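Local structure of glycosyl hydrolases family 31 family protein (Aspergillus niger, 6DRU) at residues K675-A687 and P695-R709. The protein removes alpha-xylose from the non-reducing terminal glucose of xyloglucan oligosaccharides, as an alpha-xylosidase of glycoside hydrolase family 31. Sequence-based numbering, arbitrary orientation.
Sequences KPWTYWWTNETYA and PAPLQHIPVFHLGSR. With NAG (2-acetamido-2-deoxy-beta-D-glucopyranose), chain K.
Thr678 and His705 form an antiparallel hydrogen-bonded pair: Thr678 N reaches His705 O at 3.1 Å, and His705 N returns the bond to Thr678 O. Trp680 N continues the pairing to Val703 O. Two side chains also donate to backbone carbonyls of 695-709. Tyr679 OH gives its proton to Pro695 O at 2.7 Å, approaching from above the carbonyl plane. Trp681 NE1 meets Ile701 O at 2.9 Å in an almost straight bond (168°); the oxygen lies in the indole plane, but the indole nitrogen sits above the plane of the carbonyl. That bond helps to set the rotation of the indole, while His700 stacks in parallel-displaced fashion over one face, the two planes only 9° apart, and Trp680 CD1 touches the other.

Arg709 is sandwiched. Its guanidinium lies flat on the indole of Trp680 as a cation-pi stack, CZ 4.0 Å from the centroid of the six-membered ring, and the opposite face is covered by C5 of the N-acetylglucosamine linked to Asn683. The bend at chi3 (-67°) turns the group back over the ring. Phe704, on the same face of the sheet as Tyr679, turns its edge toward the face of Tyr686 and its own face against Tyr679 CD1, which is 3.5 Å from Phe704 CE2; Val692 and Val694 of strand 690-695 close round this cluster. Leu706 CD2 sits over the six-membered ring of Trp677, a CH-pi contact at 3.5 Å.

Strand 677-679 thus lies between 703-705 and the outermost strand 685-686, its beta-hairpin partner, at one end of the antiparallel sheet in the C-terminal beta domain of this family 31 enzyme; the hairpin loop carries the N-glycan on Asn683.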
# COMPACT_ATOMS: atom_id res chain seq x y z
N LYS A 675 -54.05 -15.35 -35.26
CA LYS A 675 -53.17 -16.42 -34.77
C LYS A 675 -51.84 -16.23 -35.48
O LYS A 675 -51.62 -16.79 -36.56
CB LYS A 675 -53.78 -17.79 -35.02
CG LYS A 675 -55.11 -17.99 -34.30
CD LYS A 675 -55.88 -19.20 -34.83
CE LYS A 675 -55.28 -20.51 -34.36
NZ LYS A 675 -56.01 -21.68 -34.92
N PRO A 676 -50.93 -15.44 -34.91
CA PRO A 676 -49.74 -15.02 -35.67
C PRO A 676 -48.59 -16.01 -35.63
O PRO A 676 -47.70 -15.97 -36.48
CB PRO A 676 -49.35 -13.69 -35.01
CG PRO A 676 -50.26 -13.54 -33.78
CD PRO A 676 -50.95 -14.85 -33.57
N TRP A 677 -48.60 -16.91 -34.64
CA TRP A 677 -47.49 -17.84 -34.44
C TRP A 677 -47.74 -19.12 -35.23
O TRP A 677 -48.74 -19.81 -35.00
CB TRP A 677 -47.30 -18.14 -32.96
CG TRP A 677 -46.93 -16.94 -32.14
CD1 TRP A 677 -47.72 -16.29 -31.24
CD2 TRP A 677 -45.67 -16.25 -32.15
NE1 TRP A 677 -47.03 -15.24 -30.69
CE2 TRP A 677 -45.78 -15.19 -31.23
CE3 TRP A 677 -44.47 -16.42 -32.85
CZ2 TRP A 677 -44.72 -14.31 -30.99
CZ3 TRP A 677 -43.43 -15.55 -32.60
CH2 TRP A 677 -43.56 -14.50 -31.68
N THR A 678 -46.83 -19.44 -36.14
CA THR A 678 -46.90 -20.66 -36.94
C THR A 678 -45.77 -21.59 -36.53
O THR A 678 -44.60 -21.21 -36.61
CB THR A 678 -46.81 -20.34 -38.44
OG1 THR A 678 -47.85 -19.44 -38.81
CG2 THR A 678 -46.92 -21.62 -39.26
N TYR A 679 -46.13 -22.79 -36.08
CA TYR A 679 -45.12 -23.77 -35.72
C TYR A 679 -44.38 -24.25 -36.97
O TYR A 679 -44.99 -24.50 -38.01
CB TYR A 679 -45.76 -24.95 -34.99
CG TYR A 679 -44.77 -25.83 -34.26
CD1 TYR A 679 -43.92 -25.30 -33.29
CD2 TYR A 679 -44.68 -27.18 -34.54
CE1 TYR A 679 -43.02 -26.10 -32.62
CE2 TYR A 679 -43.78 -27.99 -33.87
CZ TYR A 679 -42.95 -27.45 -32.92
OH TYR A 679 -42.05 -28.25 -32.25
N TRP A 680 -43.06 -24.38 -36.85
CA TRP A 680 -42.23 -24.64 -38.03
C TRP A 680 -42.49 -26.02 -38.61
O TRP A 680 -42.52 -26.19 -39.83
CB TRP A 680 -40.76 -24.48 -37.67
CG TRP A 680 -39.83 -24.58 -38.84
CD1 TRP A 680 -39.26 -25.71 -39.35
CD2 TRP A 680 -39.37 -23.49 -39.66
NE1 TRP A 680 -38.47 -25.39 -40.43
CE2 TRP A 680 -38.52 -24.04 -40.64
CE3 TRP A 680 -39.59 -22.11 -39.65
CZ2 TRP A 680 -37.90 -23.25 -41.61
CZ3 TRP A 680 -38.97 -21.33 -40.61
CH2 TRP A 680 -38.13 -21.91 -41.58
N TRP A 681 -42.69 -27.02 -37.75
CA TRP A 681 -42.72 -28.41 -38.21
C TRP A 681 -44.11 -28.90 -38.58
O TRP A 681 -44.22 -29.86 -39.35
CB TRP A 681 -42.12 -29.31 -37.13
CG TRP A 681 -40.77 -28.86 -36.69
CD1 TRP A 681 -40.44 -28.31 -35.49
CD2 TRP A 681 -39.57 -28.87 -37.48
NE1 TRP A 681 -39.10 -28.00 -35.47
CE2 TRP A 681 -38.54 -28.33 -36.67
CE3 TRP A 681 -39.26 -29.29 -38.77
CZ2 TRP A 681 -37.23 -28.21 -37.12
CZ3 TRP A 681 -37.96 -29.16 -39.22
CH2 TRP A 681 -36.96 -28.63 -38.40
N THR A 682 -45.17 -28.28 -38.06
CA THR A 682 -46.53 -28.68 -38.38
C THR A 682 -47.30 -27.63 -39.16
O THR A 682 -48.41 -27.93 -39.63
CB THR A 682 -47.30 -29.01 -37.09
OG1 THR A 682 -47.61 -27.80 -36.39
CG2 THR A 682 -46.48 -29.92 -36.19
N ASN A 683 -46.76 -26.42 -39.31
CA ASN A 683 -47.42 -25.31 -39.99
C ASN A 683 -48.73 -24.92 -39.32
O ASN A 683 -49.56 -24.22 -39.92
CB ASN A 683 -47.66 -25.61 -41.47
CG ASN A 683 -46.39 -25.53 -42.29
OD1 ASN A 683 -45.58 -24.62 -42.10
ND2 ASN A 683 -46.21 -26.48 -43.19
N GLU A 684 -48.94 -25.35 -38.08
CA GLU A 684 -50.15 -25.00 -37.35
C GLU A 684 -50.00 -23.63 -36.71
O GLU A 684 -48.92 -23.26 -36.23
CB GLU A 684 -50.45 -26.05 -36.28
CG GLU A 684 -51.68 -25.75 -35.43
CD GLU A 684 -52.19 -26.96 -34.67
OE1 GLU A 684 -52.00 -28.09 -35.17
OE2 GLU A 684 -52.77 -26.77 -33.58
N THR A 685 -51.09 -22.87 -36.70
CA THR A 685 -51.10 -21.51 -36.18
C THR A 685 -51.69 -21.50 -34.78
O THR A 685 -52.61 -22.27 -34.47
CB THR A 685 -51.88 -20.57 -37.09
OG1 THR A 685 -53.27 -20.91 -37.07
CG2 THR A 685 -51.35 -20.65 -38.51
N TYR A 686 -51.15 -20.63 -33.92
CA TYR A 686 -51.60 -20.49 -32.55
C TYR A 686 -51.79 -19.02 -32.22
O TYR A 686 -51.20 -18.14 -32.85
CB TYR A 686 -50.60 -21.12 -31.56
CG TYR A 686 -50.31 -22.58 -31.79
CD1 TYR A 686 -49.44 -22.98 -32.80
CD2 TYR A 686 -50.88 -23.56 -30.99
CE1 TYR A 686 -49.17 -24.32 -33.01
CE2 TYR A 686 -50.61 -24.90 -31.19
CZ TYR A 686 -49.75 -25.27 -32.21
OH TYR A 686 -49.48 -26.61 -32.41
N ALA A 687 -52.61 -18.75 -31.21
CA ALA A 687 -52.85 -17.39 -30.75
C ALA A 687 -51.84 -17.03 -29.67
O ALA A 687 -51.41 -17.87 -28.88
CB ALA A 687 -54.27 -17.23 -30.22
N PRO A 695 -45.41 -30.64 -30.48
CA PRO A 695 -44.65 -31.88 -30.68
C PRO A 695 -43.17 -31.58 -30.87
O PRO A 695 -42.79 -30.84 -31.79
CB PRO A 695 -45.28 -32.48 -31.94
CG PRO A 695 -45.86 -31.31 -32.66
CD PRO A 695 -46.34 -30.38 -31.59
N ALA A 696 -42.34 -32.16 -30.02
CA ALA A 696 -40.89 -31.96 -30.05
C ALA A 696 -40.19 -33.31 -30.05
O ALA A 696 -39.64 -33.74 -29.03
CB ALA A 696 -40.43 -31.10 -28.88
N PRO A 697 -40.19 -34.02 -31.19
CA PRO A 697 -39.35 -35.22 -31.30
C PRO A 697 -37.88 -34.85 -31.33
O PRO A 697 -37.54 -33.66 -31.32
CB PRO A 697 -39.82 -35.86 -32.61
CG PRO A 697 -40.32 -34.71 -33.41
CD PRO A 697 -40.93 -33.75 -32.44
N LEU A 698 -36.98 -35.84 -31.38
CA LEU A 698 -35.56 -35.53 -31.28
C LEU A 698 -35.05 -34.76 -32.49
O LEU A 698 -34.07 -34.01 -32.36
CB LEU A 698 -34.76 -36.82 -31.08
CG LEU A 698 -33.24 -36.77 -31.28
CD1 LEU A 698 -32.60 -36.01 -30.13
CD2 LEU A 698 -32.66 -38.16 -31.39
N GLN A 699 -35.70 -34.90 -33.64
CA GLN A 699 -35.26 -34.23 -34.86
C GLN A 699 -35.81 -32.82 -35.01
O GLN A 699 -35.40 -32.10 -35.93
CB GLN A 699 -35.66 -35.05 -36.09
CG GLN A 699 -35.82 -36.54 -35.83
CD GLN A 699 -37.19 -36.91 -35.32
OE1 GLN A 699 -38.17 -36.20 -35.58
NE2 GLN A 699 -37.28 -38.01 -34.58
N HIS A 700 -36.74 -32.40 -34.14
CA HIS A 700 -37.39 -31.11 -34.25
C HIS A 700 -37.07 -30.26 -33.03
O HIS A 700 -37.22 -30.72 -31.89
CB HIS A 700 -38.91 -31.27 -34.40
CG HIS A 700 -39.32 -31.91 -35.69
ND1 HIS A 700 -38.49 -31.97 -36.79
CD2 HIS A 700 -40.47 -32.51 -36.06
CE1 HIS A 700 -39.11 -32.59 -37.78
NE2 HIS A 700 -40.32 -32.93 -37.36
N ILE A 701 -36.63 -29.03 -33.26
CA ILE A 701 -36.41 -28.05 -32.20
C ILE A 701 -37.59 -27.08 -32.20
O ILE A 701 -37.94 -26.55 -33.26
CB ILE A 701 -35.08 -27.31 -32.37
CG1 ILE A 701 -34.93 -26.24 -31.28
CG2 ILE A 701 -34.94 -26.72 -33.77
CD1 ILE A 701 -33.62 -25.51 -31.33
N PRO A 702 -38.22 -26.82 -31.05
CA PRO A 702 -39.40 -25.94 -31.03
C PRO A 702 -39.10 -24.54 -31.55
O PRO A 702 -38.37 -23.77 -30.92
CB PRO A 702 -39.80 -25.92 -29.55
CG PRO A 702 -39.27 -27.21 -29.01
CD PRO A 702 -37.98 -27.46 -29.74
N VAL A 703 -39.65 -24.22 -32.72
CA VAL A 703 -39.45 -22.93 -33.36
C VAL A 703 -40.77 -22.49 -33.98
O VAL A 703 -41.39 -23.24 -34.74
CB VAL A 703 -38.35 -22.99 -34.44
CG1 VAL A 703 -38.36 -21.72 -35.29
CG2 VAL A 703 -36.98 -23.18 -33.81
N PHE A 704 -41.21 -21.28 -33.65
CA PHE A 704 -42.35 -20.64 -34.28
C PHE A 704 -41.86 -19.48 -35.14
O PHE A 704 -40.70 -19.06 -35.05
CB PHE A 704 -43.35 -20.13 -33.23
CG PHE A 704 -43.89 -21.20 -32.34
CD1 PHE A 704 -43.15 -21.67 -31.26
CD2 PHE A 704 -45.15 -21.74 -32.56
CE1 PHE A 704 -43.65 -22.65 -30.43
CE2 PHE A 704 -45.65 -22.73 -31.73
CZ PHE A 704 -44.89 -23.17 -30.67
N HIS A 705 -42.75 -18.96 -35.97
CA HIS A 705 -42.37 -17.83 -36.81
C HIS A 705 -43.57 -16.93 -37.06
O HIS A 705 -44.70 -17.41 -37.18
CB HIS A 705 -41.76 -18.29 -38.14
CG HIS A 705 -42.73 -18.94 -39.07
ND1 HIS A 705 -43.55 -18.21 -39.91
CD2 HIS A 705 -43.00 -20.24 -39.31
CE1 HIS A 705 -44.29 -19.05 -40.62
NE2 HIS A 705 -43.98 -20.28 -40.28
N LEU A 706 -43.31 -15.63 -37.11
CA LEU A 706 -44.32 -14.64 -37.47
C LEU A 706 -44.29 -14.40 -38.97
O LEU A 706 -43.26 -14.54 -39.62
CB LEU A 706 -44.08 -13.33 -36.72
CG LEU A 706 -44.18 -13.40 -35.19
CD1 LEU A 706 -43.66 -12.13 -34.55
CD2 LEU A 706 -45.62 -13.67 -34.77
N GLY A 707 -45.45 -14.02 -39.51
CA GLY A 707 -45.56 -13.87 -40.94
C GLY A 707 -45.41 -15.21 -41.64
O GLY A 707 -45.47 -16.28 -41.04
N SER A 708 -45.22 -15.13 -42.96
CA SER A 708 -45.04 -16.33 -43.76
C SER A 708 -43.59 -16.80 -43.71
O SER A 708 -42.66 -16.01 -43.54
CB SER A 708 -45.45 -16.07 -45.21
OG SER A 708 -44.82 -16.99 -46.08
N ARG A 709 -43.42 -18.12 -43.85
CA ARG A 709 -42.07 -18.68 -43.84
C ARG A 709 -41.29 -18.26 -45.08
O ARG A 709 -40.08 -18.02 -45.01
CB ARG A 709 -42.13 -20.20 -43.75
CG ARG A 709 -40.79 -20.87 -44.00
CD ARG A 709 -40.94 -22.31 -44.44
NE ARG A 709 -41.50 -23.16 -43.40
CZ ARG A 709 -41.20 -24.45 -43.27
NH1 ARG A 709 -40.35 -25.02 -44.10
NH2 ARG A 709 -41.75 -25.16 -42.29
C1 NAG K . -45.00 -26.31 -43.98
C2 NAG K . -44.84 -27.70 -44.53
C3 NAG K . -43.59 -27.82 -45.32
C4 NAG K . -43.51 -26.73 -46.37
C5 NAG K . -43.74 -25.37 -45.74
C6 NAG K . -43.79 -24.31 -46.81
C7 NAG K . -45.88 -29.60 -43.36
C8 NAG K . -46.99 -29.64 -44.39
N2 NAG K . -44.84 -28.64 -43.46
O3 NAG K . -43.53 -29.11 -45.90
O4 NAG K . -42.24 -26.75 -46.97
O5 NAG K . -44.96 -25.38 -45.03
O6 NAG K . -44.06 -23.06 -46.22
O7 NAG K . -45.88 -30.39 -42.44
O HOH W 1 -47.75 -13.64 -37.91
O HOH W 2 -47.06 -16.98 -38.72